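Local atomic coordinates of peptidase M16 domain protein (PDB entry 4XEA), a protein that probably acts as a metal-dependent peptidase of the insulinase-like M16 family, binding a metal ion in its N-terminal half. Residues Asp142-Arg147 against Phe246-Pro251; Pro251-Gly256 against Met415-Val420. All blocks are in the same frame, centred on the assembly; numbering follows the deposited sequence.

Overall arrangement
The two contacts follow one another along the chain and share Pro251; their centres lie about 12 Å apart on the same side of the chain's centre. Contact 2 pairs two strands of the five-stranded sheet in the second half of the chain, and contact 1 sets the loop at the end of that sheet against the start of helix 144-156. A salt bridge of 2.7 Å from Asp145 OD1 to Arg252 NH1 ties them together, and Phe246 CB packs on Val420 CG1 at 3.4 Å. The side chain of His143, at the start of helix 144-156, is about 13 Å from the nickel ion and is not among its ligands His61, His65 and Glu136.

Contact 1 of 2, residues Asp142-Arg147 against Phe246-Pro251; sequences DHPDRR and FPVQQP
The helix beginning at Pro144, with His143 as its N-cap residue, meets an irregular loop turned at Pro247 by an inverse gamma turn, and the backbones come closest at Pro144 and Val248, whose CA atoms are 6.8 Å apart. Phe246 contributes the largest share of the interface. Its ring reaches across to the first helical turn, where Arg147 CG lies over one face, 4.2 Å from the centroid and 20° off the normal, in a CH-pi contact. Chi1 of Arg147 (-168°, CG anti to the backbone N) puts CG there, and a bend at chi2 directs the rest of the chain. Arg147 NH1 stays beside the ring, 3.7 Å from Phe246 CE1 with the planes 64° apart, while hydrogen-bonding Asn141 O; NE makes a salt bridge to Glu151. At the ring edge, near its plane, Phe246 CE2 meets Asp142 O at 3.6 Å. The Pro144 and Phe246 side chains cross at about a right angle, CB 4.1 Å from Phe246 CD2, and Pro144 CB also touches Val248 CG1 at 3.5 Å. The contact thus seats the N-terminal end of helix 144-156 against the end of strand 241-246 and the loop that follows it, where Phe246 and Val248 also pack on Val420 of strand 415-422.

Contact 2 of 2, residues Pro251-Gly256 against Met415-Val420; sequences PRLLVG and MVVSAV
Strands 252-256 and 415-420 run antiparallel, their axes 4.7 Å apart at closest approach and 172° between their directions. Six backbone hydrogen bonds hold them in three reciprocal pairs, Arg252 with Val420, Leu254 with Ser418 and Gly256 with Val416. The central pair is the most direct: Leu254 N reaches Ser418 O at 2.8 Å with an angle of 174° at the hydrogen, and both of its bonds meet the carbonyl nearly along the C=O axis. In the outer two pairs the donors come in more obliquely.

Weaker CA-H...O contacts accompany this ladder. Val255 CA approaches Val416 O at 3.3 Å, and Met415 CA, in a selenomethionine, approaches Gly256 O at 3.2 Å, so these two carbonyls each receive an N-H and a C-H.

Apolar contacts cluster on the face bearing Leu253, Val255, Val417 and Ala419. Val255 and Val417 stand side by side, with Val255 CG2 4.1 Å from Val417 CG1. The same Val417 branch meets Leu253 CD1 at 3.9 Å, and Val255 CG1 touches Met415 CG at 3.8 Å. Helix 325-342 covers this face through Leu328 and Ala329.

Arg252, Leu254, Val416, Ser418 and Val420 project from the other face, against which helix 144-156 packs through Leu152, Ala155 and Ala148. Ser418 OG, in the crowded position between backbone N and carbonyl carbon (chi1 74°), lies 3.4 Å from Leu254 O, at best a weak hydrogen bond, since its proton has another acceptor within reach. The Arg252 guanidinium is engaged by Asp145 and Gln250.

Cohesion between the strands therefore comes chiefly from the backbone, while both faces lie against helices: one is apolar, the other mixes aliphatic groups with a hydroxyl and a charge anchored to helix 144-156.

Contact 1 of 2, residues Asp142-Arg147 against Phe246-Pro251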
loop_
_atom_site.group_PDB
_atom_site.type_symbol
_atom_site.label_atom_id
_atom_site.label_comp_id
_atom_site.label_asym_id
_atom_site.label_seq_id
_atom_site.Cartn_x
_atom_site.Cartn_y
_atom_site.Cartn_z
ATOM N N ASP A 142 -3.257 8.323 -21.385
ATOM C CA ASP A 142 -4.670 7.975 -21.236
ATOM C C ASP A 142 -5.103 7.711 -19.791
ATOM O O ASP A 142 -6.288 7.482 -19.546
ATOM C CB ASP A 142 -5.006 6.736 -22.075
ATOM C CG ASP A 142 -5.072 7.030 -23.561
ATOM O OD1 ASP A 142 -4.906 8.209 -23.949
ATOM O OD2 ASP A 142 -5.298 6.067 -24.338
ATOM N N HIS A 143 -4.164 7.720 -18.847
ATOM C CA HIS A 143 -4.501 7.534 -17.439
ATOM C C HIS A 143 -4.959 8.865 -16.850
ATOM O O HIS A 143 -4.182 9.808 -16.783
ATOM C CB HIS A 143 -3.309 7.001 -16.633
ATOM C CG HIS A 143 -3.687 6.511 -15.266
ATOM N ND1 HIS A 143 -4.319 5.300 -15.058
ATOM C CD2 HIS A 143 -3.544 7.073 -14.041
ATOM C CE1 HIS A 143 -4.541 5.134 -13.765
ATOM N NE2 HIS A 143 -4.084 6.197 -13.126
ATOM N N PRO A 144 -6.213 8.948 -16.398
ATOM C CA PRO A 144 -6.736 10.250 -15.928
ATOM C C PRO A 144 -5.956 10.922 -14.792
ATOM O O PRO A 144 -5.767 12.148 -14.801
ATOM C CB PRO A 144 -8.143 9.899 -15.449
ATOM C CG PRO A 144 -8.509 8.658 -16.182
ATOM C CD PRO A 144 -7.245 7.895 -16.386
ATOM N N ASP A 145 -5.514 10.141 -13.810
ATOM C CA ASP A 145 -4.782 10.717 -12.679
ATOM C C ASP A 145 -3.493 11.347 -13.162
ATOM O O ASP A 145 -3.179 12.489 -12.805
ATOM C CB ASP A 145 -4.467 9.677 -11.609
ATOM C CG ASP A 145 -5.707 9.030 -11.050
ATOM O OD1 ASP A 145 -6.788 9.633 -11.190
ATOM O OD2 ASP A 145 -5.605 7.925 -10.476
ATOM N N ARG A 146 -2.759 10.602 -13.984
ATOM C CA ARG A 146 -1.481 11.074 -14.489
ATOM C C ARG A 146 -1.697 12.302 -15.387
ATOM O O ARG A 146 -0.939 13.270 -15.326
ATOM C CB ARG A 146 -0.724 9.966 -15.232
ATOM C CG ARG A 146 0.798 10.269 -15.349
ATOM C CD ARG A 146 1.556 9.810 -14.092
ATOM N NE ARG A 146 2.851 10.482 -13.953
ATOM C CZ ARG A 146 3.589 10.514 -12.831
ATOM N NH1 ARG A 146 3.176 9.905 -11.717
ATOM N NH2 ARG A 146 4.757 11.153 -12.820
ATOM N N ARG A 147 -2.761 12.269 -16.173
ATOM C CA ARG A 147 -3.116 13.389 -17.059
ATOM C C ARG A 147 -3.406 14.714 -16.302
ATOM O O ARG A 147 -2.852 15.732 -16.653
ATOM C CB ARG A 147 -4.302 12.992 -17.956
ATOM C CG ARG A 147 -4.596 13.956 -19.113
ATOM C CD ARG A 147 -3.325 14.440 -19.808
ATOM N NE ARG A 147 -3.641 15.270 -20.961
ATOM C CZ ARG A 147 -3.979 14.806 -22.159
ATOM N NH1 ARG A 147 -4.032 13.492 -22.392
ATOM N NH2 ARG A 147 -4.273 15.666 -23.136
ATOM N N PHE A 246 -12.307 14.707 -20.106
ATOM C CA PHE A 246 -11.650 13.398 -20.218
ATOM C C PHE A 246 -12.673 12.328 -19.824
ATOM O O PHE A 246 -13.556 12.607 -19.003
ATOM C CB PHE A 246 -10.433 13.354 -19.287
ATOM C CG PHE A 246 -9.228 12.633 -19.864
ATOM C CD1 PHE A 246 -8.631 13.074 -21.043
ATOM C CD2 PHE A 246 -8.680 11.530 -19.215
ATOM C CE1 PHE A 246 -7.504 12.417 -21.572
ATOM C CE2 PHE A 246 -7.554 10.859 -19.735
ATOM C CZ PHE A 246 -6.965 11.308 -20.913
ATOM N N PRO A 247 -12.592 11.119 -20.436
ATOM C CA PRO A 247 -13.407 9.961 -20.003
ATOM C C PRO A 247 -13.134 9.539 -18.549
ATOM O O PRO A 247 -12.377 8.598 -18.298
ATOM C CB PRO A 247 -12.984 8.875 -20.992
ATOM C CG PRO A 247 -12.729 9.626 -22.247
ATOM C CD PRO A 247 -11.989 10.863 -21.763
ATOM N N VAL A 248 -13.714 10.287 -17.611
ATOM C CA VAL A 248 -13.577 10.066 -16.158
ATOM C C VAL A 248 -15.018 10.035 -15.742
ATOM O O VAL A 248 -15.860 10.595 -16.432
ATOM C CB VAL A 248 -12.900 11.223 -15.391
ATOM C CG1 VAL A 248 -11.392 11.208 -15.555
ATOM C CG2 VAL A 248 -13.494 12.584 -15.796
ATOM N N GLN A 249 -15.320 9.378 -14.637
ATOM C CA GLN A 249 -16.701 9.254 -14.221
ATOM C C GLN A 249 -17.087 10.284 -13.165
ATOM O O GLN A 249 -18.269 10.531 -12.942
ATOM C CB GLN A 249 -17.014 7.813 -13.799
ATOM C CG GLN A 249 -17.152 6.825 -15.004
ATOM C CD GLN A 249 -18.005 7.371 -16.175
ATOM O OE1 GLN A 249 -19.238 7.345 -16.139
ATOM N NE2 GLN A 249 -17.331 7.857 -17.221
ATOM N N GLN A 250 -16.100 10.933 -12.557
ATOM C CA GLN A 250 -16.388 12.105 -11.735
ATOM C C GLN A 250 -15.309 13.176 -11.953
ATOM O O GLN A 250 -14.175 12.855 -12.335
ATOM C CB GLN A 250 -16.553 11.729 -10.250
ATOM C CG GLN A 250 -15.292 11.249 -9.531
ATOM C CD GLN A 250 -14.814 9.874 -9.982
ATOM O OE1 GLN A 250 -13.896 9.756 -10.807
ATOM N NE2 GLN A 250 -15.427 8.822 -9.435
ATOM N N PRO A 251 -15.669 14.452 -11.742
ATOM C CA PRO A 251 -14.643 15.483 -11.911
ATOM C C PRO A 251 -13.480 15.299 -10.924
ATOM O O PRO A 251 -13.651 14.634 -9.888
ATOM C CB PRO A 251 -15.395 16.795 -11.647
ATOM C CG PRO A 251 -16.842 16.473 -11.794
ATOM C CD PRO A 251 -16.993 15.021 -11.437
#

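Contact 2 of 2, residues Pro251-Gly256 against Met415-Val420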
loop_
_atom_site.group_PDB
_atom_site.type_symbol
_atom_site.label_atom_id
_atom_site.label_comp_id
_atom_site.label_asym_id
_atom_site.label_seq_id
_atom_site.Cartn_x
_atom_site.Cartn_y
_atom_site.Cartn_z
ATOM N N PRO A 251 -15.669 14.452 -11.742
ATOM C CA PRO A 251 -14.643 15.483 -11.911
ATOM C C PRO A 251 -13.480 15.299 -10.924
ATOM O O PRO A 251 -13.651 14.634 -9.888
ATOM C CB PRO A 251 -15.395 16.795 -11.647
ATOM C CG PRO A 251 -16.842 16.473 -11.794
ATOM C CD PRO A 251 -16.993 15.021 -11.437
ATOM N N ARG A 252 -12.310 15.855 -11.262
ATOM C CA ARG A 252 -11.145 15.887 -10.361
ATOM C C ARG A 252 -10.589 17.294 -10.345
ATOM O O ARG A 252 -10.555 17.945 -11.389
ATOM C CB ARG A 252 -10.014 14.952 -10.815
ATOM C CG ARG A 252 -10.313 13.462 -10.674
ATOM C CD ARG A 252 -10.930 12.925 -11.941
ATOM N NE ARG A 252 -11.315 11.503 -11.856
ATOM C CZ ARG A 252 -10.447 10.493 -11.873
ATOM N NH1 ARG A 252 -9.127 10.723 -11.941
ATOM N NH2 ARG A 252 -10.893 9.246 -11.801
ATOM N N LEU A 253 -10.166 17.750 -9.172
ATOM C CA LEU A 253 -9.603 19.092 -9.003
ATOM C C LEU A 253 -8.200 18.934 -8.463
ATOM O O LEU A 253 -8.014 18.136 -7.552
ATOM C CB LEU A 253 -10.395 19.876 -7.958
ATOM C CG LEU A 253 -9.877 21.330 -7.773
ATOM C CD1 LEU A 253 -10.380 22.172 -8.938
ATOM C CD2 LEU A 253 -10.301 21.986 -6.458
ATOM N N LEU A 254 -7.248 19.716 -8.986
ATOM C CA LEU A 254 -5.921 19.834 -8.419
ATOM C C LEU A 254 -5.628 21.315 -8.311
ATOM O O LEU A 254 -5.799 22.045 -9.291
ATOM C CB LEU A 254 -4.869 19.202 -9.326
ATOM C CG LEU A 254 -4.541 17.722 -9.302
ATOM C CD1 LEU A 254 -3.310 17.590 -10.200
ATOM C CD2 LEU A 254 -4.250 17.196 -7.902
ATOM N N VAL A 255 -5.236 21.755 -7.112
ATOM C CA VAL A 255 -4.741 23.077 -6.889
ATOM C C VAL A 255 -3.272 22.947 -6.473
ATOM O O VAL A 255 -2.926 22.108 -5.596
ATOM C CB VAL A 255 -5.509 23.806 -5.784
ATOM C CG1 VAL A 255 -5.010 25.279 -5.694
ATOM C CG2 VAL A 255 -7.035 23.762 -6.034
ATOM N N GLY A 256 -2.411 23.727 -7.122
ATOM C CA GLY A 256 -1.015 23.720 -6.821
ATOM C C GLY A 256 -0.401 25.079 -6.588
ATOM O O GLY A 256 -0.923 26.092 -7.026
HETATM N N MSE A 415 -0.266 30.279 -7.763
HETATM C CA MSE A 415 -1.232 29.213 -7.628
HETATM C C MSE A 415 -1.814 28.851 -8.987
HETATM O O MSE A 415 -2.007 29.699 -9.810
HETATM C CB MSE A 415 -2.361 29.631 -6.666
HETATM C CG MSE A 415 -3.409 28.604 -6.430
HETATM SE SE MSE A 415 -4.896 29.173 -5.355
HETATM C CE MSE A 415 -5.636 30.632 -6.466
ATOM N N VAL A 416 -2.058 27.550 -9.192
ATOM C CA VAL A 416 -2.669 27.031 -10.398
ATOM C C VAL A 416 -3.864 26.230 -9.933
ATOM O O VAL A 416 -3.773 25.435 -8.960
ATOM C CB VAL A 416 -1.734 26.081 -11.189
ATOM C CG1 VAL A 416 -2.464 25.534 -12.421
ATOM C CG2 VAL A 416 -0.480 26.812 -11.576
ATOM N N VAL A 417 -4.998 26.450 -10.564
ATOM C CA VAL A 417 -6.205 25.667 -10.236
ATOM C C VAL A 417 -6.572 24.921 -11.504
ATOM O O VAL A 417 -6.825 25.570 -12.532
ATOM C CB VAL A 417 -7.407 26.527 -9.804
ATOM C CG1 VAL A 417 -8.609 25.671 -9.325
ATOM C CG2 VAL A 417 -7.044 27.510 -8.721
ATOM N N SER A 418 -6.645 23.586 -11.446
ATOM C CA SER A 418 -6.928 22.820 -12.654
ATOM C C SER A 418 -7.905 21.670 -12.424
ATOM O O SER A 418 -7.884 21.039 -11.362
ATOM C CB SER A 418 -5.621 22.321 -13.261
ATOM O OG SER A 418 -5.102 21.265 -12.492
ATOM N N ALA A 419 -8.735 21.384 -13.427
ATOM C CA ALA A 419 -9.808 20.411 -13.299
ATOM C C ALA A 419 -9.856 19.498 -14.529
ATOM O O ALA A 419 -9.517 19.888 -15.661
ATOM C CB ALA A 419 -11.175 21.129 -13.114
ATOM N N VAL A 420 -10.286 18.270 -14.288
ATOM C CA VAL A 420 -10.588 17.326 -15.358
ATOM C C VAL A 420 -12.045 17.041 -15.184
ATOM O O VAL A 420 -12.466 16.717 -14.072
ATOM C CB VAL A 420 -9.778 16.009 -15.223
ATOM C CG1 VAL A 420 -10.133 15.051 -16.356
ATOM C CG2 VAL A 420 -8.301 16.323 -15.227
#